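Germination protein (Bacillus megaterium, PDB 6O59) is the A subunit of the membrane-associated spore germinant receptor GerK3, represented here by its N-terminal domain, and probably takes part in sensing germinants. Local coordinates at residues P232-E238 with F261-A267. Coordinates in Å, arbitrary orientation, origin at the centre of the assembly. Numbering follows the deposited sequence.
Sequences PTIYNTE and FGLIAPA
The F261 ring (chi1 p) lies with one face over N236, whose CB sits 4.2 Å from the ring centroid in a CH-pi contact. The ring packs where strands 235-237 and 262-265 run antiparallel at 146°, axes 4.7 Å apart. Y235 and I264 form a hydrogen-bonded pair (Y235 N to I264 O 2.9 Å, I264 N to Y235 O 2.7 Å), as do T237 and G262 (T237 N to G262 O 3.0 Å, G262 N to T237 O 2.8 Å); N236 and L263 between them are a non-hydrogen-bonded pair. Y235, T237 and I264 share one face, where Y235 (chi1 t) brings its ring edge, at CD2, 4.1 Å from I264 CB; N236 and L263 share the other, L263 CD2 lying 3.7 Å from N236 CB. Beyond the strands, where cis peptide bonds precede both P232 and P266, A267 N donates to T233 O at 2.9 Å. This is the outer pairing of a five-stranded antiparallel sheet, 235-237 outermost and 252-256 flanking 262-265; T237 and I264 pack on helix 240-248, I234 and L263 on 210-215, P232 and A265 on 195-206.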
ATOM      1  N   PRO A 232      15.673  19.389  -0.186  1.00 78.94           N
ATOM      2  CA  PRO A 232      14.482  20.157   0.190  1.00 77.30           C
ATOM      3  C   PRO A 232      14.387  20.352   1.703  1.00 80.06           C
ATOM      4  O   PRO A 232      14.788  19.474   2.470  1.00 78.33           O
ATOM      5  CB  PRO A 232      13.344  19.276  -0.342  1.00 77.34           C
ATOM      6  CG  PRO A 232      13.892  17.835  -0.236  1.00 81.46           C
ATOM      7  CD  PRO A 232      15.410  17.939  -0.091  1.00 79.15           C
ATOM      8  N   THR A 233      13.833  21.497   2.135  1.00 77.13           N
ATOM      9  CA  THR A 233      13.560  21.742   3.552  1.00 74.84           C
ATOM     10  C   THR A 233      12.477  20.773   3.951  1.00 75.52           C
ATOM     11  O   THR A 233      11.615  20.459   3.121  1.00 74.32           O
ATOM     12  CB  THR A 233      13.154  23.185   3.799  1.00 81.17           C
ATOM     13  OG1 THR A 233      12.004  23.512   3.008  1.00 83.29           O
ATOM     14  CG2 THR A 233      14.277  24.132   3.545  1.00 78.59           C
ATOM     15  N   ILE A 234      12.533  20.254   5.176  1.00 71.76           N
ATOM     16  CA  ILE A 234      11.540  19.259   5.591  1.00 70.17           C
ATOM     17  C   ILE A 234      10.753  19.757   6.813  1.00 73.76           C
ATOM     18  O   ILE A 234      11.271  20.526   7.644  1.00 75.11           O
ATOM     19  CB  ILE A 234      12.148  17.837   5.827  1.00 72.50           C
ATOM     20  CG1 ILE A 234      13.252  17.853   6.909  1.00 75.00           C
ATOM     21  CG2 ILE A 234      12.657  17.222   4.521  1.00 72.19           C
ATOM     22  CD1 ILE A 234      13.734  16.471   7.410  1.00 92.58           C
ATOM     23  N   TYR A 235       9.490  19.308   6.899  1.00 66.08           N
ATOM     24  CA  TYR A 235       8.594  19.621   7.997  1.00 63.13           C
ATOM     25  C   TYR A 235       8.184  18.317   8.694  1.00 65.09           C
ATOM     26  O   TYR A 235       7.679  17.409   8.041  1.00 65.32           O
ATOM     27  CB  TYR A 235       7.390  20.415   7.482  1.00 63.17           C
ATOM     28  CG  TYR A 235       6.247  20.521   8.462  1.00 64.64           C
ATOM     29  CD1 TYR A 235       6.339  21.328   9.592  1.00 67.31           C
ATOM     30  CD2 TYR A 235       5.060  19.817   8.255  1.00 64.36           C
ATOM     31  CE1 TYR A 235       5.289  21.413  10.506  1.00 67.46           C
ATOM     32  CE2 TYR A 235       4.001  19.909   9.154  1.00 64.43           C
ATOM     33  CZ  TYR A 235       4.119  20.710  10.273  1.00 69.13           C
ATOM     34  OH  TYR A 235       3.078  20.791  11.155  1.00 71.26           O
ATOM     35  N   ASN A 236       8.423  18.213  10.008  1.00 59.84           N
ATOM     36  CA  ASN A 236       8.071  17.032  10.789  1.00 58.53           C
ATOM     37  C   ASN A 236       6.667  17.162  11.421  1.00 62.93           C
ATOM     38  O   ASN A 236       6.359  18.166  12.062  1.00 63.04           O
ATOM     39  CB  ASN A 236       9.116  16.777  11.876  1.00 55.84           C
ATOM     40  CG  ASN A 236       9.229  17.862  12.931  1.00 70.69           C
ATOM     41  OD1 ASN A 236       9.374  19.048  12.641  1.00 65.26           O
ATOM     42  ND2 ASN A 236       9.174  17.475  14.187  1.00 62.54           N
ATOM     43  N   THR A 237       5.836  16.130  11.269  1.00 59.45           N
ATOM     44  CA  THR A 237       4.488  16.100  11.844  1.00 58.76           C
ATOM     45  C   THR A 237       4.186  14.716  12.386  1.00 63.40           C
ATOM     46  O   THR A 237       4.482  13.712  11.730  1.00 64.20           O
ATOM     47  CB  THR A 237       3.415  16.564  10.825  1.00 63.28           C
ATOM     48  OG1 THR A 237       2.125  16.401  11.393  1.00 62.59           O
ATOM     49  CG2 THR A 237       3.465  15.817   9.501  1.00 59.97           C
ATOM     50  N   GLU A 238       3.573  14.652  13.563  1.00 60.23           N
ATOM     51  CA  GLU A 238       3.177  13.368  14.151  1.00 59.90           C
ATOM     52  C   GLU A 238       1.710  13.042  13.818  1.00 63.97           C
ATOM     53  O   GLU A 238       1.229  11.993  14.217  1.00 63.40           O
ATOM     54  CB  GLU A 238       3.405  13.357  15.663  1.00 62.32           C
ATOM     55  CG  GLU A 238       2.569  14.353  16.453  1.00 77.68           C
ATOM     56  CD  GLU A 238       2.835  14.379  17.945  1.00113.00           C
ATOM     57  OE1 GLU A 238       3.991  14.113  18.355  1.00 92.81           O
ATOM     58  OE2 GLU A 238       1.882  14.674  18.706  1.00123.77           O
ATOM     59  N   PHE A 261       7.401  10.319  13.388  1.00 67.28           N
ATOM     60  CA  PHE A 261       6.765  11.391  12.620  1.00 68.18           C
ATOM     61  C   PHE A 261       6.992  11.261  11.112  1.00 71.96           C
ATOM     62  O   PHE A 261       7.901  10.563  10.656  1.00 72.22           O
ATOM     63  CB  PHE A 261       7.209  12.792  13.086  1.00 71.38           C
ATOM     64  CG  PHE A 261       8.667  12.947  13.409  1.00 74.57           C
ATOM     65  CD1 PHE A 261       9.609  13.085  12.396  1.00 78.83           C
ATOM     66  CD2 PHE A 261       9.101  12.998  14.727  1.00 78.19           C
ATOM     67  CE1 PHE A 261      10.969  13.221  12.697  1.00 81.03           C
ATOM     68  CE2 PHE A 261      10.462  13.130  15.027  1.00 82.53           C
ATOM     69  CZ  PHE A 261      11.384  13.251  14.011  1.00 81.02           C
ATOM     70  N   GLY A 262       6.118  11.917  10.359  1.00 68.25           N
ATOM     71  CA  GLY A 262       6.200  11.988   8.909  1.00 67.41           C
ATOM     72  C   GLY A 262       6.994  13.220   8.542  1.00 69.63           C
ATOM     73  O   GLY A 262       6.947  14.216   9.268  1.00 69.98           O
ATOM     74  N   LEU A 263       7.768  13.153   7.460  1.00 63.71           N
ATOM     75  CA  LEU A 263       8.553  14.303   7.016  1.00 62.67           C
ATOM     76  C   LEU A 263       7.989  14.787   5.692  1.00 68.13           C
ATOM     77  O   LEU A 263       7.958  14.030   4.716  1.00 68.48           O
ATOM     78  CB  LEU A 263      10.055  13.970   6.913  1.00 62.94           C
ATOM     79  CG  LEU A 263      10.725  13.521   8.215  1.00 67.10           C
ATOM     80  CD1 LEU A 263      12.129  13.041   7.967  1.00 67.47           C
ATOM     81  CD2 LEU A 263      10.716  14.632   9.260  1.00 71.21           C
ATOM     82  N   ILE A 264       7.457  16.020   5.679  1.00 63.94           N
ATOM     83  CA  ILE A 264       6.833  16.640   4.500  1.00 62.08           C
ATOM     84  C   ILE A 264       7.893  17.421   3.763  1.00 65.60           C
ATOM     85  O   ILE A 264       8.638  18.190   4.380  1.00 64.57           O
ATOM     86  CB  ILE A 264       5.638  17.531   4.924  1.00 63.89           C
ATOM     87  CG1 ILE A 264       4.512  16.711   5.631  1.00 61.70           C
ATOM     88  CG2 ILE A 264       5.095  18.399   3.764  1.00 66.35           C
ATOM     89  CD1 ILE A 264       3.866  15.604   4.837  1.00 64.85           C
ATOM     90  N   ALA A 265       7.982  17.201   2.448  1.00 63.93           N
ATOM     91  CA  ALA A 265       8.950  17.900   1.606  1.00 65.25           C
ATOM     92  C   ALA A 265       8.329  18.352   0.265  1.00 69.21           C
ATOM     93  O   ALA A 265       7.597  17.591  -0.370  1.00 68.26           O
ATOM     94  CB  ALA A 265      10.176  17.025   1.361  1.00 66.57           C
ATOM     95  N   PRO A 266       8.618  19.588  -0.197  1.00 67.68           N
ATOM     96  CA  PRO A 266       9.398  20.651   0.459  1.00 67.56           C
ATOM     97  C   PRO A 266       8.514  21.330   1.516  1.00 69.49           C
ATOM     98  O   PRO A 266       7.290  21.363   1.354  1.00 67.71           O
ATOM     99  CB  PRO A 266       9.782  21.582  -0.717  1.00 71.29           C
ATOM    100  CG  PRO A 266       9.212  20.941  -1.976  1.00 76.42           C
ATOM    101  CD  PRO A 266       8.099  20.067  -1.488  1.00 70.66           C
ATOM    102  N   ALA A 267       9.115  21.827   2.612  1.00 65.90           N
ATOM    103  CA  ALA A 267       8.353  22.470   3.692  1.00 64.95           C
ATOM    104  C   ALA A 267       7.682  23.776   3.211  1.00 69.54           C
ATOM    105  O   ALA A 267       6.555  24.058   3.606  1.00 69.11           O
ATOM    106  CB  ALA A 267       9.250  22.736   4.889  1.00 65.56           C
TER